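Local atomic coordinates of KLLA0B12012p (Kluyveromyces lactis, PDB entry 6Y3P), a protein that interacts directly, as Pby1, with the mRNA-decapping enzyme Dcp2 and carries this C-terminal ATP-grasp domain, which probably binds ATP. Residues F106-N111 against K139-K144; H216-V221 against E345-P350; D233-L238 against T298-A303; F331-L334 against Q340-L343. All coordinates share one frame; numbering follows the deposited sequence.

Interaction 1: F106-N111 against K139-K144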
loop_
_atom_site.group_PDB
_atom_site.type_symbol
_atom_site.label_atom_id
_atom_site.label_comp_id
_atom_site.label_asym_id
_atom_site.label_seq_id
_atom_site.Cartn_x
_atom_site.Cartn_y
_atom_site.Cartn_z
ATOM N N PHE A 106 -4.023 1.649 11.434
ATOM C CA PHE A 106 -3.479 2.681 10.544
ATOM C C PHE A 106 -2.508 3.619 11.261
ATOM O O PHE A 106 -2.802 4.096 12.361
ATOM C CB PHE A 106 -4.620 3.489 9.887
ATOM C CG PHE A 106 -4.174 4.634 9.015
ATOM C CD1 PHE A 106 -3.375 4.411 7.896
ATOM C CD2 PHE A 106 -4.586 5.934 9.284
ATOM C CE1 PHE A 106 -3.000 5.471 7.065
ATOM C CE2 PHE A 106 -4.199 6.989 8.456
ATOM C CZ PHE A 106 -3.415 6.749 7.352
ATOM N N LEU A 107 -1.370 3.901 10.616
ATOM C CA LEU A 107 -0.358 4.796 11.150
ATOM C C LEU A 107 -0.613 6.127 10.546
ATOM O O LEU A 107 -0.396 6.309 9.354
ATOM C CB LEU A 107 1.077 4.313 10.823
ATOM C CG LEU A 107 1.493 3.016 11.471
ATOM C CD1 LEU A 107 2.789 2.540 10.910
ATOM C CD2 LEU A 107 1.544 3.123 12.990
ATOM N N GLU A 108 -1.193 7.030 11.342
ATOM C CA GLU A 108 -1.524 8.377 10.913
ATOM C C GLU A 108 -0.251 9.144 10.601
ATOM O O GLU A 108 0.798 8.868 11.185
ATOM C CB GLU A 108 -2.251 9.129 12.028
ATOM C CG GLU A 108 -3.586 8.547 12.421
ATOM C CD GLU A 108 -4.135 9.223 13.656
ATOM O OE1 GLU A 108 -3.545 9.031 14.744
ATOM O OE2 GLU A 108 -5.123 9.981 13.527
ATOM N N SER A 109 -0.350 10.100 9.685
ATOM C CA SER A 109 0.722 11.019 9.327
ATOM C C SER A 109 0.099 12.394 9.164
ATOM O O SER A 109 -1.101 12.516 8.878
ATOM C CB SER A 109 1.434 10.588 8.051
ATOM O OG SER A 109 0.515 10.485 6.976
ATOM N N PHE A 110 0.893 13.426 9.430
ATOM C CA PHE A 110 0.466 14.813 9.330
ATOM C C PHE A 110 1.598 15.601 8.743
ATOM O O PHE A 110 2.741 15.171 8.811
ATOM C CB PHE A 110 0.100 15.386 10.706
ATOM C CG PHE A 110 -0.928 14.592 11.471
ATOM C CD1 PHE A 110 -0.541 13.593 12.356
ATOM C CD2 PHE A 110 -2.286 14.851 11.316
ATOM C CE1 PHE A 110 -1.496 12.855 13.065
ATOM C CE2 PHE A 110 -3.239 14.117 12.033
ATOM C CZ PHE A 110 -2.838 13.127 12.904
ATOM N N ASN A 111 1.271 16.745 8.137
ATOM C CA ASN A 111 2.243 17.654 7.548
ATOM C C ASN A 111 2.284 18.925 8.374
ATOM O O ASN A 111 1.243 19.509 8.684
ATOM C CB ASN A 111 1.926 17.919 6.079
ATOM C CG ASN A 111 2.666 16.975 5.169
ATOM O OD1 ASN A 111 2.243 15.839 4.929
ATOM N ND2 ASN A 111 3.829 17.404 4.705
ATOM N N LYS A 139 0.247 7.565 21.820
ATOM C CA LYS A 139 1.102 7.038 20.751
ATOM C C LYS A 139 2.520 7.556 20.729
ATOM O O LYS A 139 2.810 8.594 21.329
ATOM C CB LYS A 139 0.452 7.355 19.385
ATOM C CG LYS A 139 -0.750 6.495 19.066
ATOM C CD LYS A 139 -1.643 7.119 18.030
ATOM C CE LYS A 139 -3.019 6.495 18.082
ATOM N NZ LYS A 139 -3.906 7.016 17.015
ATOM N N TRP A 140 3.401 6.849 19.977
ATOM C CA TRP A 140 4.785 7.244 19.708
ATOM C C TRP A 140 4.771 7.914 18.345
ATOM O O TRP A 140 3.872 7.666 17.525
ATOM C CB TRP A 140 5.759 6.055 19.720
ATOM C CG TRP A 140 5.876 5.379 21.059
ATOM C CD1 TRP A 140 4.874 4.791 21.774
ATOM C CD2 TRP A 140 7.061 5.258 21.853
ATOM N NE1 TRP A 140 5.363 4.310 22.965
ATOM C CE2 TRP A 140 6.705 4.570 23.034
ATOM C CE3 TRP A 140 8.389 5.674 21.688
ATOM C CZ2 TRP A 140 7.640 4.251 24.022
ATOM C CZ3 TRP A 140 9.308 5.387 22.682
ATOM C CH2 TRP A 140 8.930 4.689 23.834
ATOM N N TRP A 141 5.719 8.823 18.126
ATOM C CA TRP A 141 5.731 9.607 16.907
ATOM C C TRP A 141 7.112 9.793 16.429
ATOM O O TRP A 141 8.082 9.730 17.190
ATOM C CB TRP A 141 5.101 11.004 17.146
ATOM C CG TRP A 141 3.691 10.958 17.619
ATOM C CD1 TRP A 141 3.264 10.899 18.913
ATOM C CD2 TRP A 141 2.525 10.810 16.800
ATOM N NE1 TRP A 141 1.895 10.734 18.951
ATOM C CE2 TRP A 141 1.414 10.706 17.664
ATOM C CE3 TRP A 141 2.303 10.822 15.415
ATOM C CZ2 TRP A 141 0.095 10.663 17.187
ATOM C CZ3 TRP A 141 0.997 10.747 14.941
ATOM C CH2 TRP A 141 -0.087 10.674 15.822
ATOM N N ILE A 142 7.204 10.081 15.170
ATOM C CA ILE A 142 8.470 10.364 14.562
ATOM C C ILE A 142 8.349 11.680 13.778
ATOM O O ILE A 142 7.313 11.936 13.150
ATOM C CB ILE A 142 8.946 9.104 13.800
ATOM C CG1 ILE A 142 10.444 9.016 13.851
ATOM C CG2 ILE A 142 8.380 8.926 12.382
ATOM C CD1 ILE A 142 10.835 7.723 14.035
ATOM N N LEU A 143 9.335 12.577 13.974
ATOM C CA LEU A 143 9.422 13.871 13.302
ATOM C C LEU A 143 10.402 13.706 12.131
ATOM O O LEU A 143 11.612 13.666 12.343
ATOM C CB LEU A 143 9.859 14.984 14.269
ATOM C CG LEU A 143 10.055 16.382 13.634
ATOM C CD1 LEU A 143 8.724 17.045 13.269
ATOM C CD2 LEU A 143 10.904 17.267 14.511
ATOM N N LYS A 144 9.860 13.554 10.902
ATOM C CA LYS A 144 10.641 13.331 9.683
ATOM C C LYS A 144 10.762 14.626 8.898
ATOM O O LYS A 144 9.737 15.114 8.404
ATOM C CB LYS A 144 9.982 12.273 8.766
ATOM C CG LYS A 144 9.721 10.901 9.372
ATOM C CD LYS A 144 8.426 10.308 8.805
ATOM C CE LYS A 144 8.635 9.077 7.949
ATOM N NZ LYS A 144 9.065 9.417 6.569
#
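Phe110 and Trp141 meet from strands that do not pair directly: even the nearest CA atoms, those of Phe110 and Leu143, are 9.8 Å apart, and across this contact it is long side chains that meet. Lys139 sends an extended aliphatic chain to Glu108, where its NZ lies 3.1 Å from Glu108 OE1 in a salt bridge. The ammonium comes from above the carboxylate plane, 46° out of it, and the two side chains cross at about a right angle. Glu108 OE1 also sits 4.0 Å from Trp141 CH2, on the six-membered part of the indole. Beside it Phe110 brings CE1 to 3.8 Å from Trp141 CZ3, and this indole carbon lies at the phenyl edge, near its plane. Large rings suit these places because they reach across the gap between strands that are not neighbours. An alanine in place of Glu108 would probably leave the Lys139 ammonium without its close carboxylate partner and uncover that rim of Trp141. Strand 194-200 runs between the two strands in the antiparallel sheet, bonding through its backbone to Glu108, Phe110 and Trp140. Helix 128-136 packs on Phe110 and Trp141, while helix 83-95 touches Phe106, Glu108 and Ser109.

Interaction 2: H216-V221 against E345-P350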
loop_
_atom_site.group_PDB
_atom_site.type_symbol
_atom_site.label_atom_id
_atom_site.label_comp_id
_atom_site.label_asym_id
_atom_site.label_seq_id
_atom_site.Cartn_x
_atom_site.Cartn_y
_atom_site.Cartn_z
ATOM N N HIS A 216 8.230 -5.509 7.242
ATOM C CA HIS A 216 6.914 -5.042 6.880
ATOM C C HIS A 216 6.331 -6.070 5.920
ATOM O O HIS A 216 7.064 -6.928 5.385
ATOM C CB HIS A 216 6.857 -3.577 6.400
ATOM C CG HIS A 216 7.622 -3.267 5.154
ATOM N ND1 HIS A 216 6.975 -3.057 3.947
ATOM C CD2 HIS A 216 8.949 -3.070 4.980
ATOM C CE1 HIS A 216 7.926 -2.739 3.083
ATOM N NE2 HIS A 216 9.134 -2.765 3.649
ATOM N N ILE A 217 4.999 -6.069 5.800
ATOM C CA ILE A 217 4.265 -6.980 4.946
ATOM C C ILE A 217 3.864 -6.221 3.676
ATOM O O ILE A 217 3.312 -5.119 3.731
ATOM C CB ILE A 217 3.034 -7.654 5.619
ATOM C CG1 ILE A 217 3.458 -8.486 6.848
ATOM C CG2 ILE A 217 2.275 -8.526 4.597
ATOM C CD1 ILE A 217 2.329 -9.088 7.669
ATOM N N ARG A 218 4.153 -6.821 2.536
ATOM C CA ARG A 218 3.699 -6.335 1.246
ATOM C C ARG A 218 2.556 -7.296 0.864
ATOM O O ARG A 218 2.777 -8.492 0.649
ATOM C CB ARG A 218 4.833 -6.357 0.197
ATOM C CG ARG A 218 4.394 -5.984 -1.241
ATOM C CD ARG A 218 3.643 -4.667 -1.266
ATOM N NE ARG A 218 4.135 -3.727 -2.272
ATOM C CZ ARG A 218 5.216 -2.963 -2.144
ATOM N NH1 ARG A 218 5.556 -2.117 -3.108
ATOM N NH2 ARG A 218 5.983 -3.061 -1.063
ATOM N N CYS A 219 1.338 -6.765 0.826
ATOM C CA CYS A 219 0.139 -7.502 0.467
ATOM C C CYS A 219 -0.377 -6.989 -0.915
ATOM O O CYS A 219 -0.620 -5.785 -1.067
ATOM C CB CYS A 219 -0.901 -7.325 1.576
ATOM S SG CYS A 219 -2.498 -8.112 1.246
ATOM N N TYR A 220 -0.477 -7.880 -1.937
ATOM C CA TYR A 220 -1.036 -7.467 -3.238
ATOM C C TYR A 220 -2.549 -7.530 -3.186
ATOM O O TYR A 220 -3.118 -8.552 -2.816
ATOM C CB TYR A 220 -0.494 -8.287 -4.405
ATOM C CG TYR A 220 1.004 -8.154 -4.518
ATOM C CD1 TYR A 220 1.589 -6.948 -4.903
ATOM C CD2 TYR A 220 1.846 -9.215 -4.191
ATOM C CE1 TYR A 220 2.974 -6.805 -4.979
ATOM C CE2 TYR A 220 3.234 -9.089 -4.272
ATOM C CZ TYR A 220 3.793 -7.885 -4.683
ATOM O OH TYR A 220 5.148 -7.732 -4.775
ATOM N N VAL A 221 -3.189 -6.412 -3.499
ATOM C CA VAL A 221 -4.627 -6.242 -3.452
ATOM C C VAL A 221 -5.096 -5.895 -4.852
ATOM O O VAL A 221 -4.601 -4.933 -5.426
ATOM C CB VAL A 221 -5.004 -5.154 -2.424
ATOM C CG1 VAL A 221 -6.518 -4.917 -2.400
ATOM C CG2 VAL A 221 -4.492 -5.507 -1.034
ATOM N N GLU A 345 0.982 2.398 3.987
ATOM C CA GLU A 345 0.747 3.018 2.671
ATOM C C GLU A 345 0.230 2.032 1.645
ATOM O O GLU A 345 0.314 0.806 1.823
ATOM C CB GLU A 345 2.037 3.672 2.132
ATOM C CG GLU A 345 3.147 2.671 1.835
ATOM C CD GLU A 345 4.543 3.234 1.651
ATOM O OE1 GLU A 345 4.664 4.459 1.421
ATOM O OE2 GLU A 345 5.516 2.445 1.715
ATOM N N VAL A 346 -0.274 2.598 0.544
ATOM C CA VAL A 346 -0.788 1.877 -0.606
ATOM C C VAL A 346 0.050 2.392 -1.777
ATOM O O VAL A 346 0.149 3.592 -1.986
ATOM C CB VAL A 346 -2.320 2.126 -0.776
ATOM C CG1 VAL A 346 -2.868 1.483 -2.048
ATOM C CG2 VAL A 346 -3.107 1.668 0.455
ATOM N N ASN A 347 0.714 1.485 -2.476
ATOM C CA ASN A 347 1.558 1.805 -3.623
ATOM C C ASN A 347 0.943 1.272 -4.907
ATOM O O ASN A 347 0.627 0.087 -5.021
ATOM C CB ASN A 347 2.988 1.258 -3.454
ATOM C CG ASN A 347 3.711 1.816 -2.259
ATOM O OD1 ASN A 347 4.054 3.001 -2.199
ATOM N ND2 ASN A 347 3.936 0.974 -1.274
ATOM N N ALA A 348 0.759 2.182 -5.851
ATOM C CA ALA A 348 0.284 1.943 -7.206
ATOM C C ALA A 348 1.503 1.472 -7.976
ATOM O O ALA A 348 2.629 1.893 -7.667
ATOM C CB ALA A 348 -0.214 3.253 -7.825
ATOM N N PHE A 349 1.271 0.614 -8.979
ATOM C CA PHE A 349 2.280 0.054 -9.881
ATOM C C PHE A 349 3.545 -0.420 -9.107
ATOM O O PHE A 349 4.664 0.048 -9.359
ATOM C CB PHE A 349 2.560 1.052 -11.028
ATOM C CG PHE A 349 1.410 1.043 -12.018
ATOM C CD1 PHE A 349 0.222 1.719 -11.738
ATOM C CD2 PHE A 349 1.488 0.301 -13.194
ATOM C CE1 PHE A 349 -0.856 1.666 -12.623
ATOM C CE2 PHE A 349 0.404 0.237 -14.069
ATOM C CZ PHE A 349 -0.757 0.931 -13.787
ATOM N N PRO A 350 3.345 -1.321 -8.109
ATOM C CA PRO A 350 4.488 -1.793 -7.311
ATOM C C PRO A 350 5.485 -2.625 -8.114
ATOM O O PRO A 350 5.119 -3.213 -9.135
ATOM C CB PRO A 350 3.818 -2.663 -6.236
ATOM C CG PRO A 350 2.557 -3.158 -6.895
ATOM C CD PRO A 350 2.088 -1.992 -7.693
#
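The Arg218 guanidinium carries the Asn347 amide nitrogen over one face and the Pro350 ring at its edge. Asn347 ND2 is 3.9 Å from Arg218 NH1 and offset toward the rim; the amide and guanidinium planes are 34° apart, and the side chains cross at about a right angle. This is van der Waals packing of two N-H-bearing groups, with no hydrogen bond between them. At the guanidinium edge, near its plane, Pro350 CB approaches Arg218 NH1 to 3.6 Å and NE to 4.1 Å. The Tyr220 ring is likewise met at its edge, where CE1 lies 4.1 Å from Pro350 CG as the two side chains slide past each other in opposite directions. One proline thus serves two neighbours: CB faces the arginine and CG the tyrosine, a fitting use of a rigid, compact ring.

Both segments belong to the antiparallel sheet of the ATP-grasp domain, in which strand 326-335 lies between strands 215-224 and 341-347. The intervening strand supplies the carboxylate that pairs with Arg218: Asp332 OD1 forms a salt bridge with Arg218 NH2, and Asp332 OD2 takes a weak hydrogen bond from Asn347 ND2. A shared carboxylate would be expected to ease the closeness of the two nitrogen-rich groups.

Arg218 gets there by a folded route. CG stands opposite the backbone N (chi1 174°), and bends at chi2 and chi3 then turn the guanidinium toward Asn347 and Pro350. The Tyr220 ring also meets that of Phe352, their planes about 35° apart.

Interaction 3: D233-L238 against T298-A303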
loop_
_atom_site.group_PDB
_atom_site.type_symbol
_atom_site.label_atom_id
_atom_site.label_comp_id
_atom_site.label_asym_id
_atom_site.label_seq_id
_atom_site.Cartn_x
_atom_site.Cartn_y
_atom_site.Cartn_z
ATOM N N ASP A 233 -3.593 -13.823 -0.565
ATOM C CA ASP A 233 -3.152 -14.382 0.721
ATOM C C ASP A 233 -1.703 -14.869 0.779
ATOM O O ASP A 233 -1.254 -15.216 1.861
ATOM C CB ASP A 233 -4.097 -15.499 1.209
ATOM C CG ASP A 233 -5.272 -14.959 2.010
ATOM O OD1 ASP A 233 -5.310 -13.728 2.257
ATOM O OD2 ASP A 233 -6.150 -15.765 2.390
ATOM N N ARG A 234 -0.984 -14.894 -0.344
ATOM C CA ARG A 234 0.426 -15.267 -0.345
ATOM C C ARG A 234 1.165 -13.931 -0.286
ATOM O O ARG A 234 1.353 -13.266 -1.308
ATOM C CB ARG A 234 0.776 -16.086 -1.589
ATOM C CG ARG A 234 -0.013 -17.420 -1.677
ATOM C CD ARG A 234 0.552 -18.361 -2.745
ATOM N NE ARG A 234 1.946 -18.724 -2.468
ATOM C CZ ARG A 234 2.775 -19.272 -3.345
ATOM N NH1 ARG A 234 2.358 -19.560 -4.573
ATOM N NH2 ARG A 234 4.026 -19.554 -2.998
ATOM N N MET A 235 1.430 -13.468 0.937
ATOM C CA MET A 235 2.034 -12.168 1.173
ATOM C C MET A 235 3.561 -12.228 1.380
ATOM O O MET A 235 4.142 -13.307 1.501
ATOM C CB MET A 235 1.325 -11.432 2.316
ATOM C CG MET A 235 -0.142 -11.763 2.448
ATOM S SD MET A 235 -0.872 -10.757 3.755
ATOM C CE MET A 235 -2.623 -11.166 3.539
ATOM N N LEU A 236 4.209 -11.070 1.344
ATOM C CA LEU A 236 5.661 -10.983 1.450
ATOM C C LEU A 236 6.054 -10.293 2.724
ATOM O O LEU A 236 5.395 -9.341 3.157
ATOM C CB LEU A 236 6.228 -10.155 0.272
ATOM C CG LEU A 236 6.389 -10.797 -1.118
ATOM C CD1 LEU A 236 5.077 -11.270 -1.675
ATOM C CD2 LEU A 236 6.935 -9.802 -2.098
ATOM N N ALA A 237 7.163 -10.735 3.290
ATOM C CA ALA A 237 7.780 -10.126 4.452
ATOM C C ALA A 237 9.145 -9.632 3.943
ATOM O O ALA A 237 9.946 -10.423 3.450
ATOM C CB ALA A 237 7.947 -11.140 5.581
ATOM N N LEU A 238 9.346 -8.311 4.001
ATOM C CA LEU A 238 10.539 -7.619 3.548
ATOM C C LEU A 238 11.236 -7.160 4.803
ATOM O O LEU A 238 10.715 -6.325 5.530
ATOM C CB LEU A 238 10.166 -6.418 2.627
ATOM C CG LEU A 238 8.989 -6.679 1.642
ATOM C CD1 LEU A 238 8.141 -5.476 1.463
ATOM C CD2 LEU A 238 9.454 -7.144 0.330
ATOM N N THR A 298 -6.718 -12.078 8.821
ATOM C CA THR A 298 -8.057 -11.599 9.176
ATOM C C THR A 298 -8.035 -10.076 9.306
ATOM O O THR A 298 -8.788 -9.420 8.589
ATOM C CB THR A 298 -8.547 -12.384 10.380
ATOM O OG1 THR A 298 -8.576 -13.746 9.946
ATOM C CG2 THR A 298 -9.949 -11.947 10.862
ATOM N N GLN A 299 -7.102 -9.519 10.110
ATOM C CA GLN A 299 -6.906 -8.053 10.233
ATOM C C GLN A 299 -6.650 -7.389 8.890
ATOM O O GLN A 299 -7.208 -6.323 8.629
ATOM C CB GLN A 299 -5.716 -7.707 11.134
ATOM C CG GLN A 299 -5.847 -8.139 12.579
ATOM C CD GLN A 299 -4.548 -7.881 13.297
ATOM O OE1 GLN A 299 -4.181 -6.724 13.555
ATOM N NE2 GLN A 299 -3.814 -8.957 13.614
ATOM N N ILE A 300 -5.823 -8.012 8.028
ATOM C CA ILE A 300 -5.507 -7.440 6.706
ATOM C C ILE A 300 -6.777 -7.332 5.826
ATOM O O ILE A 300 -7.034 -6.283 5.224
ATOM C CB ILE A 300 -4.320 -8.181 6.020
ATOM C CG1 ILE A 300 -2.993 -7.711 6.660
ATOM C CG2 ILE A 300 -4.312 -7.939 4.488
ATOM C CD1 ILE A 300 -1.734 -8.606 6.470
ATOM N N HIS A 301 -7.567 -8.397 5.778
ATOM C CA HIS A 301 -8.799 -8.432 4.988
ATOM C C HIS A 301 -9.778 -7.435 5.501
ATOM O O HIS A 301 -10.454 -6.811 4.712
ATOM C CB HIS A 301 -9.436 -9.808 5.084
ATOM C CG HIS A 301 -8.655 -10.872 4.410
ATOM N ND1 HIS A 301 -9.182 -12.119 4.215
ATOM C CD2 HIS A 301 -7.414 -10.835 3.889
ATOM C CE1 HIS A 301 -8.253 -12.801 3.573
ATOM N NE2 HIS A 301 -7.183 -12.059 3.346
ATOM N N GLU A 302 -9.866 -7.278 6.818
ATOM C CA GLU A 302 -10.758 -6.310 7.410
ATOM C C GLU A 302 -10.363 -4.878 7.086
ATOM O O GLU A 302 -11.224 -4.080 6.717
ATOM C CB GLU A 302 -10.873 -6.559 8.920
ATOM C CG GLU A 302 -12.147 -6.022 9.538
ATOM C CD GLU A 302 -13.460 -6.279 8.814
ATOM O OE1 GLU A 302 -13.627 -7.351 8.182
ATOM O OE2 GLU A 302 -14.340 -5.395 8.909
ATOM N N ALA A 303 -9.055 -4.574 7.175
ATOM C CA ALA A 303 -8.488 -3.247 6.931
ATOM C C ALA A 303 -8.620 -2.795 5.471
ATOM O O ALA A 303 -8.964 -1.629 5.217
ATOM C CB ALA A 303 -7.045 -3.192 7.400
#
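Asp233 and His301 meet with their flat groups almost in one plane, the carboxylate and imidazole only 11° apart, although the side chains as a whole cross at about a right angle. His301 NE2 donates to Asp233 OD1 over 2.7 Å, with an angle of 148° at the hydrogen. The acceptor uses its syn lone pair, on the side of OD2, and lies 6° out of the imidazole plane. That alignment suits both partners, since the N-H of an imidazole points outward in the ring plane and the syn lone pair lies in the carboxylate plane.

Met235 and Ile300 make the apolar half of the contact, reaching toward each other tip to tip. Met235 SD is 3.6 Å from Ile300 CD1, and the terminal methyl CE packs 3.8 Å from Ile300 CG2. The methionine chain is extended beyond CG, which carries sulfur and methyl across to the helix, where the branched isoleucine offers two methyl groups. The flexible, unbranched methionine suits the span: even the nearest CA atoms, Asp233 and His301, are 9.2 Å apart.

Strand 391-396 runs close to the polar pair, with Val392 touching both Asp233 and His301. Ile300 also packs on Cys219 of strand 215-224. The arrangement is that of a helix, 290-313, against a face of an antiparallel sheet, as in the alpha+beta ATP-grasp fold, with a His-carboxylate hydrogen bond beside the apolar Met235-Ile300 contact.

Interaction 4: F331-L334 against Q340-L343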
loop_
_atom_site.group_PDB
_atom_site.type_symbol
_atom_site.label_atom_id
_atom_site.label_comp_id
_atom_site.label_asym_id
_atom_site.label_seq_id
_atom_site.Cartn_x
_atom_site.Cartn_y
_atom_site.Cartn_z
ATOM N N PHE A 331 -0.033 -3.121 -0.813
ATOM C CA PHE A 331 -0.370 -2.613 0.511
ATOM C C PHE A 331 0.743 -2.939 1.485
ATOM O O PHE A 331 1.110 -4.100 1.635
ATOM C CB PHE A 331 -1.707 -3.159 1.013
ATOM C CG PHE A 331 -2.939 -2.417 0.566
ATOM C CD1 PHE A 331 -3.231 -2.269 -0.786
ATOM C CD2 PHE A 331 -3.889 -2.005 1.490
ATOM C CE1 PHE A 331 -4.410 -1.662 -1.193
ATOM C CE2 PHE A 331 -5.070 -1.391 1.079
ATOM C CZ PHE A 331 -5.324 -1.224 -0.260
ATOM N N ASP A 332 1.288 -1.911 2.121
ATOM C CA ASP A 332 2.354 -2.077 3.094
ATOM C C ASP A 332 1.863 -1.883 4.510
ATOM O O ASP A 332 1.360 -0.808 4.897
ATOM C CB ASP A 332 3.578 -1.210 2.766
ATOM C CG ASP A 332 4.250 -1.687 1.484
ATOM O OD1 ASP A 332 5.077 -2.635 1.557
ATOM O OD2 ASP A 332 3.885 -1.182 0.404
ATOM N N PHE A 333 1.976 -2.977 5.263
ATOM C CA PHE A 333 1.607 -3.098 6.661
ATOM C C PHE A 333 2.826 -3.351 7.556
ATOM O O PHE A 333 3.709 -4.122 7.206
ATOM C CB PHE A 333 0.657 -4.295 6.851
ATOM C CG PHE A 333 -0.711 -4.157 6.250
ATOM C CD1 PHE A 333 -1.744 -3.572 6.966
ATOM C CD2 PHE A 333 -0.993 -4.686 4.998
ATOM C CE1 PHE A 333 -3.030 -3.472 6.409
ATOM C CE2 PHE A 333 -2.269 -4.554 4.436
ATOM C CZ PHE A 333 -3.271 -3.944 5.143
ATOM N N LEU A 334 2.812 -2.766 8.744
ATOM C CA LEU A 334 3.783 -2.990 9.815
ATOM C C LEU A 334 3.098 -3.949 10.820
ATOM O O LEU A 334 1.871 -3.960 10.941
ATOM C CB LEU A 334 4.106 -1.660 10.503
ATOM C CG LEU A 334 5.324 -0.862 9.985
ATOM C CD1 LEU A 334 5.205 -0.503 8.527
ATOM C CD2 LEU A 334 5.513 0.420 10.776
ATOM N N GLN A 340 -0.348 -7.296 15.822
ATOM C CA GLN A 340 -1.301 -6.300 15.339
ATOM C C GLN A 340 -0.747 -5.616 14.101
ATOM O O GLN A 340 0.407 -5.181 14.103
ATOM C CB GLN A 340 -1.670 -5.281 16.444
ATOM C CG GLN A 340 -2.337 -5.885 17.714
ATOM C CD GLN A 340 -3.409 -6.897 17.371
ATOM O OE1 GLN A 340 -4.479 -6.552 16.871
ATOM N NE2 GLN A 340 -3.118 -8.179 17.550
ATOM N N VAL A 341 -1.550 -5.544 13.035
ATOM C CA VAL A 341 -1.117 -4.900 11.791
ATOM C C VAL A 341 -1.412 -3.398 11.796
ATOM O O VAL A 341 -2.368 -2.934 12.393
ATOM C CB VAL A 341 -1.625 -5.569 10.464
ATOM C CG1 VAL A 341 -1.452 -7.088 10.473
ATOM C CG2 VAL A 341 -3.064 -5.187 10.143
ATOM N N LYS A 342 -0.602 -2.655 11.077
ATOM C CA LYS A 342 -0.804 -1.238 10.948
ATOM C C LYS A 342 -0.555 -0.853 9.532
ATOM O O LYS A 342 0.524 -1.102 9.016
ATOM C CB LYS A 342 0.004 -0.433 11.999
ATOM C CG LYS A 342 -0.901 -0.080 13.202
ATOM C CD LYS A 342 -0.159 0.188 14.508
ATOM C CE LYS A 342 -1.084 0.561 15.663
ATOM N NZ LYS A 342 -1.757 1.891 15.486
ATOM N N LEU A 343 -1.594 -0.346 8.853
ATOM C CA LEU A 343 -1.423 0.082 7.466
ATOM C C LEU A 343 -0.550 1.331 7.413
ATOM O O LEU A 343 -0.800 2.310 8.118
ATOM C CB LEU A 343 -2.758 0.292 6.717
ATOM C CG LEU A 343 -2.636 0.718 5.246
ATOM C CD1 LEU A 343 -2.020 -0.380 4.385
ATOM C CD2 LEU A 343 -3.974 1.150 4.703
#
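Phe333 faces Leu343 across the beta hairpin of strands 326-335 and 341-347, as a non-hydrogen-bonded antiparallel pair with CA atoms 4.5 Å apart. From its CB, which lies near Lys342 O, the phenylalanine side chain rises over the partner strand. CD1 comes next, 3.7 Å from Leu343 CA and 3.8 Å from Val341 CG2. One atom farther along, CE1 packs against Leu343 CB, and at the tip CZ meets Leu343 CD1. That methyl sits almost straight over one face of the ring, 3.9 Å from its centroid, a CH-pi contact. Leu343 delivers it because its CG is turned opposite the backbone N (chi1 -179°), a course that also brings CD1 beside Phe331 CD2. A flat ring suits this place: its face takes the Leu343 methyl while CD1 meets Val341. Replacing Phe333 with an alanine would probably open a gap above Leu343 and Val341 and leave the Leu343 side chain less firmly held.

Helix 290-313 covers this side of the hairpin, with Leu307 touching both Phe331 and Leu343. Leu334 and Lys342 occupy the other face as a hydrogen-bonded pair; the lysine amine turns away to Glu199 and the carbonyl of Arg104. Their backbones exchange two bonds of equal length: Leu334 N to Lys342 O is nearly straight at 169°, whereas Lys342 N reaches Leu334 O at 2.8 Å with 142° at the hydrogen.

Interactions 2 and 4 lie in one antiparallel sheet, on which the helix of interaction 3 packs, whereas interaction 1 belongs to a second sheet; the centre of interaction 1 lies about 17 Å from the centre of the chain. Interaction 4 is buried and is the one with direct backbone pairing; interaction 1, also buried, joins strands separated by another and relies on a salt bridge and rings. Interactions 2 and 3 are partly buried and mix polar with apolar groups. Strand 341-347 serves both 2 and 4, and Asp332 of the hairpin takes up the charge of Arg218 in 2. Gln299, on the helix of interaction 3, accepts from Val341 N in 4. Leu107 links the two sheets through its backbone bond to Leu343.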